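Local atomic coordinates of pseudoaglycone deacetylase Dbv21 (Actinoplanes teichomyceticus, PDB entry 3DFI), a protein that probably removes the acetyl group from the sugar of the A40926 pseudoaglycone, as a zinc-binding hydrolase of the GlcNAc-PI de-N-acetylase (PIG-L) family. Residues P15-S23 with A222-L233; F44-Y52 with P67-R76. All coordinates share one frame; numbering follows the deposited sequence.

Overall arrangement
Contact 1 lies in the core, its centre about 9 Å from the centre of the chain, and sets the zinc-bearing turn of 15-23 against 222-233. Contact 2, its centre about 19 Å from that of the chain, is partly exposed and packs the loop 44-52 along the start of helix 71-86. The first has no direct hydrogen bond between its segments and relies on apolar packing, a ring face and a bridging water; the second is rich in prolines and backbone carbonyls and has two direct hydrogen bonds. Their centres are about 16 Å apart, yet they touch: Pro15 pairs with Phe44 through the backbone, and Arg75 reaches Leu17 O while packing on Thr228 and Gln229.

Contact 1: P15-S23 with A222-L233; sequences PHLDDAVLS and AMKHYATQLSVL. With ZN (zinc ion), chain B.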
ATOM      1  N   PRO A  15       4.118  -0.889  -0.750  1.00 47.85           N
ATOM      2  CA  PRO A  15       5.153  -1.306  -1.703  1.00 47.55           C
ATOM      3  C   PRO A  15       5.446  -0.247  -2.777  1.00 47.83           C
ATOM      4  O   PRO A  15       6.596   0.172  -2.919  1.00 47.78           O
ATOM      5  CB  PRO A  15       4.586  -2.597  -2.287  1.00 47.31           C
ATOM      6  CG  PRO A  15       3.658  -3.099  -1.205  1.00 47.22           C
ATOM      7  CD  PRO A  15       3.010  -1.866  -0.685  1.00 47.46           C
ATOM      8  N   HIS A  16       4.400   0.222  -3.458  1.00 47.63           N
ATOM      9  CA  HIS A  16       4.492   1.167  -4.574  1.00 48.41           C
ATOM     10  C   HIS A  16       3.673   2.427  -4.287  1.00 49.00           C
ATOM     11  O   HIS A  16       2.844   2.463  -3.360  1.00 48.79           O
ATOM     12  CB  HIS A  16       3.929   0.535  -5.865  1.00 47.87           C
ATOM     13  CG  HIS A  16       4.582  -0.748  -6.263  1.00 47.72           C
ATOM     14  ND1 HIS A  16       3.895  -1.944  -6.324  1.00 48.08           N
ATOM     15  CD2 HIS A  16       5.861  -1.025  -6.633  1.00 46.00           C
ATOM     16  CE1 HIS A  16       4.725  -2.905  -6.701  1.00 48.02           C
ATOM     17  NE2 HIS A  16       5.919  -2.370  -6.906  1.00 48.06           N
ATOM     18  N   LEU A  17       3.863   3.443  -5.127  1.00 48.89           N
ATOM     19  CA  LEU A  17       3.148   4.695  -4.964  1.00 49.36           C
ATOM     20  C   LEU A  17       1.742   4.535  -5.508  1.00 50.34           C
ATOM     21  O   LEU A  17       1.513   4.713  -6.705  1.00 50.34           O
ATOM     22  CB  LEU A  17       3.900   5.842  -5.662  1.00 49.39           C
ATOM     23  CG  LEU A  17       5.344   6.016  -5.187  1.00 48.68           C
ATOM     24  CD1 LEU A  17       6.243   6.637  -6.285  1.00 45.96           C
ATOM     25  CD2 LEU A  17       5.423   6.859  -3.905  1.00 47.41           C
ATOM     26  N   ASP A  18       0.831   4.159  -4.605  1.00 49.96           N
ATOM     27  CA  ASP A  18      -0.606   3.975  -4.847  1.00 50.77           C
ATOM     28  C   ASP A  18      -1.217   2.897  -3.947  1.00 51.01           C
ATOM     29  O   ASP A  18      -2.405   3.001  -3.610  1.00 51.35           O
ATOM     30  CB  ASP A  18      -0.974   3.716  -6.319  1.00 51.01           C
ATOM     31  CG  ASP A  18      -0.493   2.361  -6.857  1.00 52.41           C
ATOM     32  OD1 ASP A  18       0.356   1.664  -6.251  1.00 52.74           O
ATOM     33  OD2 ASP A  18      -0.973   1.998  -7.947  1.00 54.08           O
ATOM     34  N   ASP A  19      -0.422   1.886  -3.568  1.00 49.30           N
ATOM     35  CA  ASP A  19      -0.973   0.671  -2.937  1.00 50.28           C
ATOM     36  C   ASP A  19      -1.713   0.953  -1.609  1.00 50.04           C
ATOM     37  O   ASP A  19      -2.845   0.484  -1.422  1.00 50.56           O
ATOM     38  CB  ASP A  19       0.119  -0.442  -2.812  1.00 50.34           C
ATOM     39  CG  ASP A  19       0.460  -1.096  -4.185  1.00 51.12           C
ATOM     40  OD1 ASP A  19      -0.438  -1.537  -4.882  1.00 51.31           O
ATOM     41  OD2 ASP A  19       1.613  -1.168  -4.611  1.00 50.44           O
ATOM     42  N   ALA A  20      -1.094   1.709  -0.693  1.00 49.45           N
ATOM     43  CA  ALA A  20      -1.734   2.055   0.592  1.00 49.00           C
ATOM     44  C   ALA A  20      -3.061   2.796   0.430  1.00 48.95           C
ATOM     45  O   ALA A  20      -4.054   2.447   1.052  1.00 48.89           O
ATOM     46  CB  ALA A  20      -0.794   2.876   1.463  1.00 49.81           C
ATOM     47  N   VAL A  21      -3.083   3.816  -0.419  1.00 48.98           N
ATOM     48  CA  VAL A  21      -4.293   4.607  -0.598  1.00 48.83           C
ATOM     49  C   VAL A  21      -5.400   3.739  -1.168  1.00 48.86           C
ATOM     50  O   VAL A  21      -6.556   3.809  -0.717  1.00 49.04           O
ATOM     51  CB  VAL A  21      -4.031   5.852  -1.484  1.00 49.10           C
ATOM     52  CG1 VAL A  21      -5.346   6.519  -1.915  1.00 45.32           C
ATOM     53  CG2 VAL A  21      -3.168   6.834  -0.727  1.00 50.67           C
ATOM     54  N   LEU A  22      -5.039   2.899  -2.133  1.00 48.71           N
ATOM     55  CA  LEU A  22      -6.012   2.029  -2.816  1.00 48.46           C
ATOM     56  C   LEU A  22      -6.633   1.002  -1.870  1.00 48.02           C
ATOM     57  O   LEU A  22      -7.816   0.631  -2.013  1.00 47.37           O
ATOM     58  CB  LEU A  22      -5.332   1.263  -3.962  1.00 48.73           C
ATOM     59  CG  LEU A  22      -5.036   1.953  -5.298  1.00 50.29           C
ATOM     60  CD1 LEU A  22      -4.078   1.110  -6.138  1.00 49.98           C
ATOM     61  CD2 LEU A  22      -6.308   2.209  -6.022  1.00 49.60           C
ATOM     62  N   SER A  23      -5.821   0.520  -0.932  1.00 47.42           N
ATOM     63  CA  SER A  23      -6.229  -0.593  -0.062  1.00 48.22           C
ATOM     64  C   SER A  23      -6.731  -0.163   1.306  1.00 49.29           C
ATOM     65  O   SER A  23      -7.692  -0.737   1.797  1.00 50.96           O
ATOM     66  CB  SER A  23      -5.093  -1.585   0.128  1.00 48.30           C
ATOM     67  OG  SER A  23      -4.570  -1.993  -1.109  1.00 47.67           O
ATOM     68  N   ALA A 222      -8.713  11.006  -3.171  1.00 49.38           N
ATOM     69  CA  ALA A 222      -7.285  10.748  -3.117  1.00 49.86           C
ATOM     70  C   ALA A 222      -6.802   9.821  -4.245  1.00 50.58           C
ATOM     71  O   ALA A 222      -5.750  10.083  -4.840  1.00 50.69           O
ATOM     72  CB  ALA A 222      -6.893  10.184  -1.734  1.00 49.37           C
ATOM     73  N   MET A 223      -7.559   8.751  -4.529  1.00 50.42           N
ATOM     74  CA  MET A 223      -7.217   7.807  -5.609  1.00 50.70           C
ATOM     75  C   MET A 223      -7.077   8.450  -7.001  1.00 49.59           C
ATOM     76  O   MET A 223      -6.257   8.011  -7.810  1.00 48.34           O
ATOM     77  CB  MET A 223      -8.242   6.677  -5.697  1.00 50.41           C
ATOM     78  CG  MET A 223      -8.155   5.644  -4.567  1.00 51.84           C
ATOM     79  SD  MET A 223      -9.593   4.564  -4.586  1.00 53.69           S
ATOM     80  CE  MET A 223      -9.462   3.937  -6.261  1.00 56.54           C
ATOM     81  N   LYS A 224      -7.891   9.476  -7.267  1.00 49.49           N
ATOM     82  CA  LYS A 224      -7.856  10.221  -8.535  1.00 49.43           C
ATOM     83  C   LYS A 224      -6.484  10.831  -8.811  1.00 49.51           C
ATOM     84  O   LYS A 224      -6.113  11.021  -9.971  1.00 49.04           O
ATOM     85  CB  LYS A 224      -8.919  11.318  -8.552  1.00 49.57           C
ATOM     86  CG  LYS A 224     -10.340  10.792  -8.509  1.00 50.09           C
ATOM     87  CD  LYS A 224     -11.353  11.923  -8.458  1.00 49.48           C
ATOM     88  CE  LYS A 224     -12.755  11.383  -8.192  1.00 49.52           C
ATOM     89  NZ  LYS A 224     -13.789  12.446  -8.345  1.00 51.31           N
ATOM     90  N   HIS A 225      -5.714  11.105  -7.753  1.00 49.60           N
ATOM     91  CA  HIS A 225      -4.399  11.709  -7.935  1.00 50.06           C
ATOM     92  C   HIS A 225      -3.363  10.807  -8.598  1.00 49.98           C
ATOM     93  O   HIS A 225      -2.478  11.301  -9.289  1.00 49.71           O
ATOM     94  CB  HIS A 225      -3.876  12.338  -6.652  1.00 49.99           C
ATOM     95  CG  HIS A 225      -4.479  13.675  -6.379  1.00 51.35           C
ATOM     96  ND1 HIS A 225      -4.270  14.759  -7.208  1.00 51.02           N
ATOM     97  CD2 HIS A 225      -5.309  14.104  -5.398  1.00 52.59           C
ATOM     98  CE1 HIS A 225      -4.936  15.802  -6.743  1.00 51.82           C
ATOM     99  NE2 HIS A 225      -5.582  15.430  -5.651  1.00 53.48           N
ATOM    100  N   TYR A 226      -3.509   9.493  -8.443  1.00 49.75           N
ATOM    101  CA  TYR A 226      -2.586   8.547  -9.086  1.00 49.36           C
ATOM    102  C   TYR A 226      -3.013   8.267 -10.530  1.00 48.89           C
ATOM    103  O   TYR A 226      -3.320   7.125 -10.884  1.00 48.35           O
ATOM    104  CB  TYR A 226      -2.539   7.238  -8.320  1.00 49.26           C
ATOM    105  CG  TYR A 226      -2.064   7.355  -6.906  1.00 48.26           C
ATOM    106  CD1 TYR A 226      -0.706   7.480  -6.613  1.00 50.60           C
ATOM    107  CD2 TYR A 226      -2.969   7.304  -5.845  1.00 49.78           C
ATOM    108  CE1 TYR A 226      -0.243   7.572  -5.273  1.00 48.54           C
ATOM    109  CE2 TYR A 226      -2.522   7.383  -4.499  1.00 51.36           C
ATOM    110  CZ  TYR A 226      -1.157   7.517  -4.223  1.00 50.14           C
ATOM    111  OH  TYR A 226      -0.706   7.590  -2.900  1.00 49.52           O
ATOM    112  N   ALA A 227      -2.955   9.299 -11.362  1.00 48.24           N
ATOM    113  CA  ALA A 227      -3.590   9.286 -12.681  1.00 48.26           C
ATOM    114  C   ALA A 227      -2.832   8.358 -13.606  1.00 48.53           C
ATOM    115  O   ALA A 227      -3.374   7.809 -14.564  1.00 48.22           O
ATOM    116  CB  ALA A 227      -3.567  10.683 -13.250  1.00 48.68           C
ATOM    117  N   THR A 228      -1.535   8.278 -13.352  1.00 48.18           N
ATOM    118  CA  THR A 228      -0.631   7.403 -14.073  1.00 49.43           C
ATOM    119  C   THR A 228      -1.104   5.925 -13.961  1.00 49.40           C
ATOM    120  O   THR A 228      -1.299   5.260 -14.973  1.00 48.82           O
ATOM    121  CB  THR A 228       0.803   7.655 -13.515  1.00 50.56           C
ATOM    122  OG1 THR A 228       1.789   7.454 -14.524  1.00 56.08           O
ATOM    123  CG2 THR A 228       1.088   6.894 -12.279  1.00 46.09           C
ATOM    124  N   GLN A 229      -1.334   5.468 -12.726  1.00 49.27           N
ATOM    125  CA  GLN A 229      -1.776   4.115 -12.408  1.00 50.30           C
ATOM    126  C   GLN A 229      -3.241   3.902 -12.764  1.00 50.28           C
ATOM    127  O   GLN A 229      -3.607   2.865 -13.342  1.00 50.88           O
ATOM    128  CB  GLN A 229      -1.545   3.799 -10.919  1.00 49.63           C
ATOM    129  CG  GLN A 229      -0.073   3.898 -10.468  1.00 52.18           C
ATOM    130  CD  GLN A 229       0.907   3.311 -11.475  1.00 54.58           C
ATOM    131  OE1 GLN A 229       1.599   4.052 -12.186  1.00 54.34           O
ATOM    132  NE2 GLN A 229       0.947   1.984 -11.570  1.00 52.90           N
ATOM    133  N   LEU A 230      -4.087   4.879 -12.443  1.00 50.53           N
ATOM    134  CA  LEU A 230      -5.498   4.787 -12.850  1.00 50.98           C
ATOM    135  C   LEU A 230      -5.727   4.818 -14.345  1.00 50.65           C
ATOM    136  O   LEU A 230      -6.818   4.453 -14.816  1.00 49.81           O
ATOM    137  CB  LEU A 230      -6.389   5.793 -12.109  1.00 51.51           C
ATOM    138  CG  LEU A 230      -6.878   5.224 -10.752  1.00 52.19           C
ATOM    139  CD1 LEU A 230      -5.738   4.779  -9.826  1.00 53.36           C
ATOM    140  CD2 LEU A 230      -7.788   6.202 -10.028  1.00 53.45           C
ATOM    141  N   SER A 231      -4.711   5.204 -15.120  1.00 50.66           N
ATOM    142  CA  SER A 231      -4.894   5.107 -16.571  1.00 51.69           C
ATOM    143  C   SER A 231      -4.997   3.626 -17.027  1.00 51.49           C
ATOM    144  O   SER A 231      -5.524   3.339 -18.107  1.00 50.36           O
ATOM    145  CB  SER A 231      -3.873   5.936 -17.372  1.00 51.64           C
ATOM    146  OG  SER A 231      -2.626   5.302 -17.452  1.00 54.96           O
ATOM    147  N   VAL A 232      -4.510   2.710 -16.174  1.00 51.62           N
ATOM    148  CA  VAL A 232      -4.696   1.256 -16.352  1.00 51.85           C
ATOM    149  C   VAL A 232      -5.819   0.718 -15.448  1.00 51.31           C
ATOM    150  O   VAL A 232      -6.719   0.041 -15.914  1.00 51.72           O
ATOM    151  CB  VAL A 232      -3.371   0.449 -16.081  1.00 52.06           C
ATOM    152  CG1 VAL A 232      -3.604  -1.076 -16.234  1.00 52.29           C
ATOM    153  CG2 VAL A 232      -2.265   0.893 -17.033  1.00 52.13           C
ATOM    154  N   LEU A 233      -5.749   1.020 -14.154  1.00 51.16           N
ATOM    155  CA  LEU A 233      -6.686   0.475 -13.167  1.00 50.63           C
ATOM    156  C   LEU A 233      -8.115   1.005 -13.336  1.00 50.69           C
ATOM    157  O   LEU A 233      -9.080   0.324 -12.970  1.00 50.68           O
ATOM    158  CB  LEU A 233      -6.180   0.716 -11.736  1.00 50.18           C
ATOM    159  CG  LEU A 233      -4.873   0.004 -11.356  1.00 49.95           C
ATOM    160  CD1 LEU A 233      -4.410   0.425  -9.935  1.00 50.68           C
ATOM    161  CD2 LEU A 233      -5.013  -1.539 -11.460  1.00 48.87           C
TER
HETATM  162 ZN    ZN B 300       1.814  -2.353  -5.878  1.00 45.98          ZN
HETATM  163  O   HOH W   1       1.151  -0.435  -7.316  1.00 41.04           O
HETATM  164  O   HOH W   2      -0.681   5.005  -1.496  1.00 45.98           O
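The hydroxyl of Tyr226 is held by two groups: a water that donates to Tyr226 OH and accepts from Val21 N, 2.9 Å from each, and Asp79. This water bridges segments that share no direct hydrogen bond. The Tyr226 ring lies against the start of helix 19-33, with Asp18 CA over one face in a CH-pi contact, 3.7 Å from the ring centroid and 14° off the normal. Val21 CB comes to 3.7 Å from Tyr226 CE2, and its CG1 branch runs on to Ala222 CB and Met223 CG.

Asp18 has CG wedged between its backbone N and carbonyl carbon (chi1 68°), which sends the carboxylate past the ring toward Gln229, where OD2 lies 3.3 Å from Gln229 CG, the carboxylate and amide planes 80° apart. The other oxygen, Asp18 OD1, accepts from the zinc-bound water, a second-shell role; the protein ligands are His16, Asp19 and His161. Residues 16-19 form the His-x-Asp-Asp sequence of the PIG-L family, in which the histidine and second aspartate bind zinc. One turn into helix 19-33, Leu22 divides its methyls: CD2 meets Met223 CE at 3.6 Å, CD1 Leu233 CD1.

The contact joins the turn after strand 9-14 and the first turn of helix 19-33 to the end of helix 213-223, the link after it and helix 227-233, with helix 71-86 beside Tyr226 and helix 240-251 packed on Met223.

Contact 2: F44-Y52 with P67-R76; sequences FAGSAAPPY and PTEDAPLRRR
Tyr52 OH makes the central link between the two segments, accepting from Ala71 N at 3.1 Å with an N-H...O angle of 151° while giving its own proton to Ala48 O. One hydroxyl therefore ties the first residue of helix 71-86 to the loop packed against it. Glu69 O lies at the ring edge, in plane, 3.5 Å from Tyr52 CE2. Pro72 comes to meet the tyrosine with its CD, which sits 3.3 Å from Ala48 O and also nears Tyr52 OH.

Farther along the helix Arg76 makes the second direct bond, from NH1 to Ala45 O at 3.2 Å. It is a bent one: the N-H comes in from 37° off the plane of the carbonyl, and the N-H...O angle is only 143°. The side chain gets there by bending at chi3, which folds the guanidinium back so that one face lies over Pro72 O and Leu73 N of its own helix. At the far end of the contact Pro50 CG rests on Thr68 O at 3.4 Å.

Behind this first shell, Asp70 fixes the helix start: its OD1 takes Leu73 N from above the carboxylate plane, at 3.1 Å. The Tyr52 ring is steadied by Pro50 CA over one face and by an edge-to-face contact with His60 of helix 54-63, which also packs on Ala71.

The motif is an Asp N-cap, here packed against the long loop that follows strand 37-42. In this PIG-L-type alpha/beta fold that loop sets out near the metal site, with the Ala45 side chain about 11 Å from the zinc ion, and runs outward to the surface.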
ATOM      1  N   PHE A  44       9.235   1.334  -2.700  1.00 49.63           N
ATOM      2  CA  PHE A  44       9.721   1.482  -4.070  1.00 50.50           C
ATOM      3  C   PHE A  44       9.386   2.854  -4.618  1.00 50.81           C
ATOM      4  O   PHE A  44       8.616   2.974  -5.541  1.00 51.59           O
ATOM      5  CB  PHE A  44       9.245   0.315  -4.970  1.00 49.79           C
ATOM      6  CG  PHE A  44       9.765  -1.028  -4.511  1.00 48.86           C
ATOM      7  CD1 PHE A  44      10.980  -1.510  -4.972  1.00 48.82           C
ATOM      8  CD2 PHE A  44       9.062  -1.782  -3.575  1.00 49.85           C
ATOM      9  CE1 PHE A  44      11.496  -2.731  -4.507  1.00 48.28           C
ATOM     10  CE2 PHE A  44       9.557  -2.990  -3.113  1.00 50.03           C
ATOM     11  CZ  PHE A  44      10.783  -3.474  -3.595  1.00 50.26           C
ATOM     12  N   ALA A  45      10.010   3.893  -4.047  1.00 51.40           N
ATOM     13  CA  ALA A  45       9.807   5.272  -4.492  1.00 50.79           C
ATOM     14  C   ALA A  45      11.117   5.929  -4.949  1.00 51.45           C
ATOM     15  O   ALA A  45      11.188   7.146  -5.044  1.00 51.45           O
ATOM     16  CB  ALA A  45       9.143   6.100  -3.402  1.00 49.86           C
ATOM     17  N   GLY A  46      12.128   5.112  -5.253  1.00 51.44           N
ATOM     18  CA  GLY A  46      13.456   5.583  -5.636  1.00 51.73           C
ATOM     19  C   GLY A  46      13.539   6.314  -6.965  1.00 52.61           C
ATOM     20  O   GLY A  46      12.646   6.221  -7.813  1.00 52.18           O
ATOM     21  N   SER A  47      14.624   7.066  -7.139  1.00 53.50           N
ATOM     22  CA  SER A  47      14.804   7.926  -8.301  1.00 54.38           C
ATOM     23  C   SER A  47      15.399   7.195  -9.494  1.00 54.56           C
ATOM     24  O   SER A  47      16.316   6.367  -9.344  1.00 52.91           O
ATOM     25  CB  SER A  47      15.736   9.091  -7.948  1.00 55.41           C
ATOM     26  OG  SER A  47      15.004  10.166  -7.384  1.00 58.73           O
ATOM     27  N   ALA A  48      14.894   7.558 -10.679  1.00 54.19           N
ATOM     28  CA  ALA A  48      15.510   7.241 -11.978  1.00 54.58           C
ATOM     29  C   ALA A  48      15.017   8.276 -12.981  1.00 55.13           C
ATOM     30  O   ALA A  48      13.810   8.361 -13.233  1.00 55.52           O
ATOM     31  CB  ALA A  48      15.139   5.832 -12.443  1.00 54.41           C
ATOM     32  N   ALA A  49      15.941   9.071 -13.518  1.00 55.12           N
ATOM     33  CA  ALA A  49      15.631  10.082 -14.540  1.00 55.79           C
ATOM     34  C   ALA A  49      15.787   9.506 -15.945  1.00 56.23           C
ATOM     35  O   ALA A  49      16.402   8.444 -16.103  1.00 56.16           O
ATOM     36  CB  ALA A  49      16.529  11.319 -14.369  1.00 55.46           C
ATOM     37  N   PRO A  50      15.258  10.218 -16.976  1.00 56.51           N
ATOM     38  CA  PRO A  50      15.472   9.798 -18.359  1.00 57.07           C
ATOM     39  C   PRO A  50      16.958   9.944 -18.705  1.00 57.75           C
ATOM     40  O   PRO A  50      17.622  10.802 -18.117  1.00 57.53           O
ATOM     41  CB  PRO A  50      14.652  10.814 -19.176  1.00 56.95           C
ATOM     42  CG  PRO A  50      13.734  11.453 -18.215  1.00 56.45           C
ATOM     43  CD  PRO A  50      14.477  11.464 -16.912  1.00 56.51           C
ATOM     44  N   PRO A  51      17.465   9.157 -19.679  1.00 58.49           N
ATOM     45  CA  PRO A  51      16.722   8.263 -20.577  1.00 58.99           C
ATOM     46  C   PRO A  51      16.476   6.874 -20.001  1.00 59.43           C
ATOM     47  O   PRO A  51      17.231   6.421 -19.138  1.00 59.62           O
ATOM     48  CB  PRO A  51      17.619   8.181 -21.818  1.00 59.34           C
ATOM     49  CG  PRO A  51      19.000   8.622 -21.372  1.00 58.78           C
ATOM     50  CD  PRO A  51      18.913   9.114 -19.948  1.00 58.78           C
ATOM     51  N   TYR A  52      15.425   6.213 -20.486  1.00 59.79           N
ATOM     52  CA  TYR A  52      15.020   4.902 -19.971  1.00 60.10           C
ATOM     53  C   TYR A  52      15.240   3.772 -20.969  1.00 60.56           C
ATOM     54  O   TYR A  52      15.524   4.011 -22.140  1.00 60.42           O
ATOM     55  CB  TYR A  52      13.540   4.922 -19.573  1.00 60.00           C
ATOM     56  CG  TYR A  52      13.195   5.925 -18.504  1.00 60.01           C
ATOM     57  CD1 TYR A  52      13.573   5.713 -17.177  1.00 59.27           C
ATOM     58  CD2 TYR A  52      12.477   7.085 -18.816  1.00 59.58           C
ATOM     59  CE1 TYR A  52      13.265   6.630 -16.187  1.00 59.11           C
ATOM     60  CE2 TYR A  52      12.153   8.011 -17.825  1.00 59.69           C
ATOM     61  CZ  TYR A  52      12.551   7.768 -16.514  1.00 59.34           C
ATOM     62  OH  TYR A  52      12.255   8.669 -15.535  1.00 59.27           O
ATOM     63  N   PRO A  67       8.783  10.356 -23.529  1.00 45.27           N
ATOM     64  CA  PRO A  67      10.183   9.943 -23.256  1.00 45.58           C
ATOM     65  C   PRO A  67      11.025  10.833 -22.324  1.00 46.24           C
ATOM     66  O   PRO A  67      11.813  10.300 -21.554  1.00 47.37           O
ATOM     67  CB  PRO A  67      10.824   9.906 -24.656  1.00 45.68           C
ATOM     68  CG  PRO A  67       9.689   9.596 -25.551  1.00 45.93           C
ATOM     69  CD  PRO A  67       8.480  10.286 -24.977  1.00 44.87           C
ATOM     70  N   THR A  68      10.881  12.154 -22.387  1.00 46.91           N
ATOM     71  CA  THR A  68      11.699  13.047 -21.555  1.00 47.82           C
ATOM     72  C   THR A  68      11.142  13.298 -20.148  1.00 47.98           C
ATOM     73  O   THR A  68      11.778  13.998 -19.353  1.00 48.37           O
ATOM     74  CB  THR A  68      11.945  14.408 -22.202  1.00 47.84           C
ATOM     75  OG1 THR A  68      10.690  15.083 -22.384  1.00 51.06           O
ATOM     76  CG2 THR A  68      12.671  14.268 -23.564  1.00 49.39           C
ATOM     77  N   GLU A  69       9.975  12.743 -19.829  1.00 47.45           N
ATOM     78  CA  GLU A  69       9.403  12.943 -18.492  1.00 47.62           C
ATOM     79  C   GLU A  69       9.984  11.997 -17.454  1.00 47.60           C
ATOM     80  O   GLU A  69      10.107  10.788 -17.698  1.00 47.83           O
ATOM     81  CB  GLU A  69       7.880  12.866 -18.513  1.00 47.00           C
ATOM     82  CG  GLU A  69       7.241  13.992 -19.377  1.00 46.67           C
ATOM     83  CD  GLU A  69       5.726  13.871 -19.497  1.00 48.80           C
ATOM     84  OE1 GLU A  69       5.246  12.738 -19.702  1.00 49.74           O
ATOM     85  OE2 GLU A  69       5.013  14.909 -19.420  1.00 48.87           O
ATOM     86  N   ASP A  70      10.310  12.562 -16.292  1.00 47.56           N
ATOM     87  CA  ASP A  70      10.810  11.798 -15.132  1.00 47.89           C
ATOM     88  C   ASP A  70       9.627  11.095 -14.474  1.00 48.34           C
ATOM     89  O   ASP A  70       8.820  11.719 -13.765  1.00 48.96           O
ATOM     90  CB  ASP A  70      11.513  12.757 -14.156  1.00 47.33           C
ATOM     91  CG  ASP A  70      12.253  12.032 -13.017  1.00 47.47           C
ATOM     92  OD1 ASP A  70      11.754  11.033 -12.488  1.00 44.94           O
ATOM     93  OD2 ASP A  70      13.342  12.487 -12.642  1.00 48.10           O
ATOM     94  N   ALA A  71       9.499   9.795 -14.726  1.00 48.36           N
ATOM     95  CA  ALA A  71       8.351   9.031 -14.233  1.00 47.72           C
ATOM     96  C   ALA A  71       8.258   8.842 -12.711  1.00 47.81           C
ATOM     97  O   ALA A  71       7.205   9.104 -12.123  1.00 47.68           O
ATOM     98  CB  ALA A  71       8.243   7.683 -14.954  1.00 48.19           C
ATOM     99  N   PRO A  72       9.333   8.348 -12.065  1.00 48.12           N
ATOM    100  CA  PRO A  72       9.245   8.231 -10.600  1.00 47.69           C
ATOM    101  C   PRO A  72       8.930   9.569  -9.911  1.00 47.20           C
ATOM    102  O   PRO A  72       8.141   9.599  -8.965  1.00 47.17           O
ATOM    103  CB  PRO A  72      10.623   7.712 -10.208  1.00 47.86           C
ATOM    104  CG  PRO A  72      11.138   7.036 -11.438  1.00 48.11           C
ATOM    105  CD  PRO A  72      10.631   7.876 -12.585  1.00 47.56           C
ATOM    106  N   LEU A  73       9.492  10.673 -10.417  1.00 47.09           N
ATOM    107  CA  LEU A  73       9.127  12.006  -9.923  1.00 46.31           C
ATOM    108  C   LEU A  73       7.631  12.302 -10.086  1.00 46.94           C
ATOM    109  O   LEU A  73       6.961  12.667  -9.127  1.00 47.14           O
ATOM    110  CB  LEU A  73       9.977  13.092 -10.599  1.00 46.64           C
ATOM    111  CG  LEU A  73       9.679  14.547 -10.219  1.00 46.78           C
ATOM    112  CD1 LEU A  73      10.008  14.810  -8.719  1.00 46.18           C
ATOM    113  CD2 LEU A  73      10.437  15.535 -11.136  1.00 45.34           C
ATOM    114  N   ARG A  74       7.103  12.175 -11.304  1.00 46.92           N
ATOM    115  CA  ARG A  74       5.651  12.280 -11.511  1.00 46.55           C
ATOM    116  C   ARG A  74       4.850  11.485 -10.458  1.00 46.87           C
ATOM    117  O   ARG A  74       3.923  12.008  -9.835  1.00 46.23           O
ATOM    118  CB  ARG A  74       5.280  11.815 -12.921  1.00 46.76           C
ATOM    119  CG  ARG A  74       3.754  11.913 -13.289  1.00 46.46           C
ATOM    120  CD  ARG A  74       3.399  13.306 -13.920  1.00 46.94           C
ATOM    121  NE  ARG A  74       3.750  14.397 -13.007  1.00 45.86           N
ATOM    122  CZ  ARG A  74       2.967  14.843 -12.024  1.00 48.39           C
ATOM    123  NH1 ARG A  74       3.399  15.801 -11.217  1.00 48.79           N
ATOM    124  NH2 ARG A  74       1.751  14.344 -11.837  1.00 49.68           N
ATOM    125  N   ARG A  75       5.229  10.225 -10.250  1.00 47.65           N
ATOM    126  CA  ARG A  75       4.528   9.330  -9.308  1.00 47.24           C
ATOM    127  C   ARG A  75       4.695   9.758  -7.847  1.00 47.26           C
ATOM    128  O   ARG A  75       3.752   9.674  -7.059  1.00 47.30           O
ATOM    129  CB  ARG A  75       4.990   7.897  -9.515  1.00 47.40           C
ATOM    130  CG  ARG A  75       4.563   7.308 -10.878  1.00 48.19           C
ATOM    131  CD  ARG A  75       4.726   5.790 -10.903  1.00 49.02           C
ATOM    132  NE  ARG A  75       3.876   5.094  -9.926  1.00 50.75           N
ATOM    133  CZ  ARG A  75       3.926   3.772  -9.732  1.00 48.52           C
ATOM    134  NH1 ARG A  75       4.770   3.046 -10.450  1.00 48.70           N
ATOM    135  NH2 ARG A  75       3.148   3.177  -8.842  1.00 47.48           N
ATOM    136  N   ARG A  76       5.875  10.265  -7.493  1.00 47.51           N
ATOM    137  CA  ARG A  76       6.071  10.779  -6.130  1.00 47.52           C
ATOM    138  C   ARG A  76       5.181  12.007  -5.902  1.00 48.29           C
ATOM    139  O   ARG A  76       4.618  12.176  -4.815  1.00 48.28           O
ATOM    140  CB  ARG A  76       7.537  11.094  -5.858  1.00 47.58           C
ATOM    141  CG  ARG A  76       8.388   9.861  -5.591  1.00 45.48           C
ATOM    142  CD  ARG A  76       9.778  10.238  -5.089  1.00 46.53           C
ATOM    143  NE  ARG A  76      10.508  11.130  -6.006  1.00 48.02           N
ATOM    144  CZ  ARG A  76      11.277  10.707  -7.007  1.00 48.75           C
ATOM    145  NH1 ARG A  76      11.399   9.403  -7.270  1.00 51.56           N
ATOM    146  NH2 ARG A  76      11.933  11.578  -7.742  1.00 49.01           N
TER